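PDB 2E7Z: acetylene hydratase Ahy from Pelobacter acetylenicus, which catalyses the hydration of acetylene to acetaldehyde, using a tungsten bis(molybdopterin guanine dinucleotide) cofactor and a [4Fe-4S] cluster. Local coordinates for residues 145-157 / 372-386. Residues are numbered along the deposited sequence; the frame is centred on the assembly and turned at random. Where two conformers were deposited one is given.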
loop_
_atom_site.group_PDB
_atom_site.type_symbol
_atom_site.label_atom_id
_atom_site.label_comp_id
_atom_site.label_asym_id
_atom_site.label_seq_id
_atom_site.Cartn_x
_atom_site.Cartn_y
_atom_site.Cartn_z
ATOM N N VAL A 145 -11.941 -2.495 4.865
ATOM C CA VAL A 145 -12.383 -3.618 5.692
ATOM C C VAL A 145 -12.503 -3.188 7.161
ATOM O O VAL A 145 -13.478 -3.515 7.844
ATOM C CB VAL A 145 -11.487 -4.848 5.545
ATOM C CG1 VAL A 145 -12.000 -5.980 6.446
ATOM C CG2 VAL A 145 -11.465 -5.346 4.096
ATOM N N HIS A 146 -11.506 -2.451 7.646
ATOM C CA HIS A 146 -11.579 -1.930 9.022
ATOM C C HIS A 146 -12.787 -1.040 9.199
ATOM O O HIS A 146 -13.453 -1.070 10.230
ATOM C CB HIS A 146 -10.339 -1.110 9.364
ATOM C CG HIS A 146 -9.135 -1.923 9.699
ATOM N ND1 HIS A 146 -8.270 -1.573 10.715
ATOM C CD2 HIS A 146 -8.610 -3.028 9.116
ATOM C CE1 HIS A 146 -7.277 -2.443 10.758
ATOM N NE2 HIS A 146 -7.459 -3.334 9.794
ATOM N N ARG A 147 -13.105 -0.254 8.181
ATOM C CA ARG A 147 -14.208 0.687 8.281
ATOM C C ARG A 147 -15.572 0.025 8.351
ATOM O O ARG A 147 -16.433 0.427 9.148
ATOM C CB ARG A 147 -14.140 1.667 7.146
ATOM C CG ARG A 147 -13.061 2.675 7.421
ATOM C CD ARG A 147 -13.072 3.712 6.390
ATOM N NE ARG A 147 -14.265 4.551 6.480
ATOM C CZ ARG A 147 -14.619 5.430 5.558
ATOM N NH1 ARG A 147 -13.841 5.601 4.463
ATOM N NH2 ARG A 147 -15.721 6.151 5.760
ATOM N N VAL A 148 -15.781 -1.022 7.569
ATOM C CA VAL A 148 -17.067 -1.731 7.694
ATOM C C VAL A 148 -17.190 -2.461 9.033
ATOM O O VAL A 148 -18.309 -2.720 9.521
ATOM C CB VAL A 148 -17.356 -2.706 6.523
ATOM C CG1 VAL A 148 -17.289 -1.963 5.192
ATOM C CG2 VAL A 148 -16.429 -3.929 6.540
ATOM N N THR A 149 -16.047 -2.790 9.636
ATOM C CA THR A 149 -16.040 -3.546 10.886
ATOM C C THR A 149 -16.127 -2.612 12.088
ATOM O O THR A 149 -16.901 -2.866 13.013
ATOM C CB THR A 149 -14.790 -4.442 11.012
ATOM O OG1 THR A 149 -14.648 -5.269 9.848
ATOM C CG2 THR A 149 -14.894 -5.340 12.250
ATOM N N HIS A 150 -15.330 -1.535 12.082
ATOM C CA HIS A 150 -15.288 -0.632 13.241
ATOM C C HIS A 150 -15.030 0.816 12.869
ATOM O O HIS A 150 -14.538 1.590 13.699
ATOM C CB HIS A 150 -14.287 -1.106 14.303
ATOM C CG HIS A 150 -12.971 -1.519 13.742
ATOM N ND1 HIS A 150 -12.041 -0.610 13.280
ATOM C CD2 HIS A 150 -12.434 -2.744 13.537
ATOM C CE1 HIS A 150 -10.983 -1.262 12.831
ATOM N NE2 HIS A 150 -11.194 -2.557 12.982
ATOM N N GLY A 151 -15.376 1.182 11.638
ATOM C CA GLY A 151 -15.529 2.581 11.261
ATOM C C GLY A 151 -14.289 3.391 10.906
ATOM O O GLY A 151 -14.399 4.526 10.442
ATOM N N SER A 152 -13.125 2.810 11.158
ATOM C CA SER A 152 -11.850 3.508 11.005
ATOM C C SER A 152 -10.717 2.506 11.119
ATOM O O SER A 152 -10.786 1.562 11.931
ATOM C CB SER A 152 -11.717 4.547 12.119
ATOM O OG SER A 152 -10.589 5.373 11.910
ATOM N N TYR A 153 -9.672 2.726 10.323
ATOM C CA TYR A 153 -8.476 1.900 10.298
ATOM C C TYR A 153 -7.721 1.997 11.624
ATOM O O TYR A 153 -7.563 3.093 12.174
ATOM C CB TYR A 153 -7.622 2.330 9.098
ATOM C CG TYR A 153 -6.291 1.652 8.933
ATOM C CD1 TYR A 153 -6.184 0.342 8.436
ATOM C CD2 TYR A 153 -5.114 2.335 9.251
ATOM C CE1 TYR A 153 -4.918 -0.245 8.267
ATOM C CE2 TYR A 153 -3.866 1.759 9.094
ATOM C CZ TYR A 153 -3.760 0.476 8.601
ATOM O OH TYR A 153 -2.507 -0.058 8.450
ATOM N N SER A 154 -7.294 0.850 12.162
ATOM C CA SER A 154 -6.667 0.836 13.481
ATOM C C SER A 154 -5.147 0.819 13.387
ATOM O O SER A 154 -4.566 0.468 12.332
ATOM C CB SER A 154 -7.183 -0.329 14.345
ATOM O OG SER A 154 -6.668 -1.579 13.918
ATOM N N PHE A 155 -4.529 1.209 14.509
ATOM C CA PHE A 155 -3.090 1.314 14.657
ATOM C C PHE A 155 -2.654 0.582 15.913
ATOM O O PHE A 155 -3.114 0.904 17.011
ATOM C CB PHE A 155 -2.670 2.785 14.744
ATOM C CG PHE A 155 -3.023 3.561 13.516
ATOM C CD1 PHE A 155 -2.103 3.687 12.482
ATOM C CD2 PHE A 155 -4.283 4.132 13.373
ATOM C CE1 PHE A 155 -2.439 4.381 11.309
ATOM C CE2 PHE A 155 -4.630 4.821 12.212
ATOM C CZ PHE A 155 -3.703 4.937 11.179
ATOM N N ALA A 156 -1.708 -0.342 15.762
ATOM C CA ALA A 156 -1.162 -1.108 16.889
ATOM C C ALA A 156 0.015 -0.416 17.607
ATOM O O ALA A 156 0.900 0.161 16.971
ATOM C CB ALA A 156 -0.770 -2.498 16.429
ATOM N N SER A 157 0.023 -0.509 18.938
ATOM C CA SER A 157 1.009 0.168 19.769
ATOM C C SER A 157 2.205 -0.721 20.135
ATOM O O SER A 157 2.097 -1.616 20.992
ATOM C CB SER A 157 0.352 0.720 21.042
ATOM O OG SER A 157 1.333 1.197 21.946
ATOM N N SER A 372 -19.863 8.172 9.433
ATOM C CA SER A 372 -18.652 9.006 9.413
ATOM C C SER A 372 -18.942 10.485 9.745
ATOM O O SER A 372 -18.146 11.136 10.452
ATOM C CB SER A 372 -17.932 8.868 8.061
ATOM O OG SER A 372 -17.499 7.540 7.871
ATOM N N GLU A 373 -20.026 11.037 9.205
ATOM C CA GLU A 373 -20.442 12.402 9.536
ATOM C C GLU A 373 -20.692 12.491 11.036
ATOM O O GLU A 373 -20.345 13.466 11.692
ATOM C CB GLU A 373 -21.725 12.791 8.778
ATOM C CG GLU A 373 -22.137 14.272 8.933
ATOM C CD GLU A 373 -23.206 14.739 7.935
ATOM O OE1 GLU A 373 -23.099 14.451 6.718
ATOM O OE2 GLU A 373 -24.174 15.406 8.386
ATOM N N ARG A 374 -21.314 11.443 11.568
ATOM C CA ARG A 374 -21.733 11.444 12.970
ATOM C C ARG A 374 -20.527 11.431 13.907
ATOM O O ARG A 374 -20.455 12.223 14.864
ATOM C CB ARG A 374 -22.656 10.244 13.239
ATOM C CG ARG A 374 -23.157 10.139 14.698
ATOM C CD ARG A 374 -23.935 8.835 14.921
ATOM N NE ARG A 374 -23.125 7.606 14.991
ATOM C CZ ARG A 374 -22.409 7.235 16.056
ATOM N NH1 ARG A 374 -22.377 8.011 17.135
ATOM N NH2 ARG A 374 -21.722 6.093 16.055
ATOM N N VAL A 375 -19.565 10.557 13.611
ATOM C CA VAL A 375 -18.467 10.287 14.526
ATOM C C VAL A 375 -17.274 11.226 14.267
ATOM O O VAL A 375 -16.624 11.709 15.212
ATOM C CB VAL A 375 -18.013 8.807 14.414
ATOM C CG1 VAL A 375 -16.686 8.557 15.187
ATOM C CG2 VAL A 375 -19.159 7.869 14.870
ATOM N N TYR A 376 -16.979 11.475 12.989
ATOM C CA TYR A 376 -15.778 12.237 12.614
ATOM C C TYR A 376 -16.069 13.635 12.077
ATOM O O TYR A 376 -15.141 14.433 11.889
ATOM C CB TYR A 376 -14.934 11.423 11.614
ATOM C CG TYR A 376 -14.395 10.148 12.218
ATOM C CD1 TYR A 376 -13.487 10.182 13.284
ATOM C CD2 TYR A 376 -14.807 8.899 11.747
ATOM C CE1 TYR A 376 -13.035 9.023 13.867
ATOM C CE2 TYR A 376 -14.330 7.731 12.315
ATOM C CZ TYR A 376 -13.467 7.791 13.384
ATOM O OH TYR A 376 -13.010 6.626 13.955
ATOM N N GLY A 377 -17.337 13.941 11.819
ATOM C CA GLY A 377 -17.699 15.229 11.253
ATOM C C GLY A 377 -17.302 15.358 9.793
ATOM O O GLY A 377 -17.237 16.455 9.249
ATOM N N VAL A 378 -17.035 14.216 9.163
ATOM C CA VAL A 378 -16.608 14.169 7.769
ATOM C C VAL A 378 -17.414 13.071 7.102
ATOM O O VAL A 378 -17.237 11.897 7.415
ATOM C CB VAL A 378 -15.085 13.881 7.650
ATOM C CG1 VAL A 378 -14.711 13.620 6.234
ATOM C CG2 VAL A 378 -14.294 15.072 8.169
ATOM N N LYS A 379 -18.299 13.457 6.190
ATOM C CA LYS A 379 -19.178 12.513 5.508
ATOM C C LYS A 379 -18.380 11.538 4.655
ATOM O O LYS A 379 -18.640 10.332 4.663
ATOM C CB LYS A 379 -20.176 13.250 4.629
ATOM C CG LYS A 379 -21.061 12.317 3.822
ATOM C CD LYS A 379 -22.140 13.093 3.106
ATOM C CE LYS A 379 -22.872 12.203 2.144
ATOM N NZ LYS A 379 -23.917 12.976 1.439
ATOM N N TYR A 380 -17.413 12.068 3.903
ATOM C CA TYR A 380 -16.544 11.260 3.063
ATOM C C TYR A 380 -15.165 11.196 3.720
ATOM O O TYR A 380 -14.297 12.014 3.432
ATOM C CB TYR A 380 -16.430 11.858 1.651
ATOM C CG TYR A 380 -17.734 11.821 0.900
ATOM C CD1 TYR A 380 -18.152 10.658 0.260
ATOM C CD2 TYR A 380 -18.563 12.947 0.847
ATOM C CE1 TYR A 380 -19.318 10.616 -0.454
ATOM C CE2 TYR A 380 -19.771 12.906 0.150
ATOM C CZ TYR A 380 -20.135 11.727 -0.492
ATOM O OH TYR A 380 -21.281 11.625 -1.226
ATOM N N PHE A 381 -14.962 10.221 4.598
ATOM C CA PHE A 381 -13.763 10.107 5.406
ATOM C C PHE A 381 -12.806 9.332 4.536
ATOM O O PHE A 381 -12.947 8.137 4.335
ATOM C CB PHE A 381 -14.117 9.370 6.706
ATOM C CG PHE A 381 -12.949 9.009 7.581
ATOM C CD1 PHE A 381 -11.745 9.697 7.553
ATOM C CD2 PHE A 381 -13.093 7.972 8.512
ATOM C CE1 PHE A 381 -10.698 9.324 8.395
ATOM C CE2 PHE A 381 -12.056 7.608 9.369
ATOM C CZ PHE A 381 -10.855 8.292 9.318
ATOM N N HIS A 382 -11.824 10.048 3.982
ATOM C CA HIS A 382 -10.814 9.458 3.091
ATOM C C HIS A 382 -9.777 8.815 3.997
ATOM O O HIS A 382 -8.707 9.373 4.225
ATOM C CB HIS A 382 -10.194 10.541 2.216
ATOM C CG HIS A 382 -9.247 10.010 1.197
ATOM N ND1 HIS A 382 -7.892 9.916 1.433
ATOM C CD2 HIS A 382 -9.455 9.550 -0.060
ATOM C CE1 HIS A 382 -7.301 9.450 0.341
ATOM N NE2 HIS A 382 -8.227 9.205 -0.572
ATOM N N ASN A 383 -10.108 7.635 4.519
ATOM C CA ASN A 383 -9.246 6.967 5.488
ATOM C C ASN A 383 -8.137 6.189 4.792
ATOM O O ASN A 383 -8.375 5.133 4.183
ATOM C CB ASN A 383 -10.158 6.084 6.339
ATOM C CG ASN A 383 -9.493 5.502 7.607
ATOM O OD1 ASN A 383 -10.046 4.565 8.179
ATOM N ND2 ASN A 383 -8.356 6.031 8.050
ATOM N N MET A 384 -6.921 6.745 4.887
ATOM C CA MET A 384 -5.679 6.231 4.260
ATOM C C MET A 384 -5.732 6.430 2.749
ATOM O O MET A 384 -5.096 7.361 2.241
ATOM C CB MET A 384 -5.384 4.762 4.667
ATOM C CG MET A 384 -5.528 4.451 6.183
ATOM S SD MET A 384 -4.619 5.570 7.286
ATOM C CE MET A 384 -2.978 4.803 7.205
ATOM N N GLY A 385 -6.534 5.618 2.053
ATOM C CA GLY A 385 -6.787 5.779 0.604
ATOM C C GLY A 385 -8.188 5.255 0.416
ATOM O O GLY A 385 -8.491 4.179 0.933
ATOM N N ALA A 386 -9.064 6.016 -0.244
ATOM C CA ALA A 386 -10.472 5.648 -0.263
ATOM C C ALA A 386 -11.181 6.151 -1.484
ATOM O O ALA A 386 -10.741 7.089 -2.163
ATOM C CB ALA A 386 -11.187 6.179 1.010
HETATM O O HOH W 1 -17.166 8.119 4.308
HETATM O O HOH W 2 -11.031 3.987 3.751
HETATM O O HOH W 3 -16.427 4.517 8.477
HETATM O O HOH W 4 -15.120 4.570 13.985
HETATM O O HOH W 5 -8.000 5.507 10.882
#
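Asn383 presents OD1 to the backbone N of Tyr153 at 2.8 Å, the one strong direct hydrogen bond across the contact: the N-H...O angle is 161°, and the donor lies in the carbonyl plane on a lone pair. CG anti to the backbone N of Asn383 (chi1 -168°) carries OD1 to that N-H, while ND2 turns to Glu470 O and to a water shared with Tyr153 O and Ser152 OG, which also bonds Gly325 O. Asn383 CB lies over the centre of one face of the Phe381 ring. The close, apolar part is the Met384 side. Met384, bent at chi2 and chi3, crosses Tyr153 at about a right angle, its CE 3.7 Å from Tyr153 CE2. Its sulfur makes Met-aromatic contacts, oblique to the Tyr153 ring and at the edge of Phe155, where Met384 SD is 4.0 Å from Phe155 CZ.

The Arg147 side, though buried, is bridged by water. Phe381 CD2 lies over one face of the guanidinium, offset toward the rim, whereas three waters sit in plane at the edge. One joins NH2 to Lys379 O and Phe381 N; another accepts from NE and donates to Gly151 O and Ser372 OG. Arg147 NH1 is 2.7 Å from Phe381 O, at an angle too poor for a hydrogen bond. The direct bond from Arg147 NH2 to Ser372 OG is weak (3.1 Å, 131°), and that hydroxyl also bonds Leu368 O. Replacing Arg147 by an alanine is likely to deprive these waters of N-H donors and open a gap beside Phe381 and Asn383 CB.

Tyr376 OH, paired with Tyr544 OH, approaches Ser152 CB to 3.1 Å. This buried packing joins the turn after helix 140-150, where Gly151 has positive phi, to the chain following helix 369-376; the side chain of Tyr153 is about 9 Å from the tungsten, within the cofactor-binding fold of the DMSO reductase family.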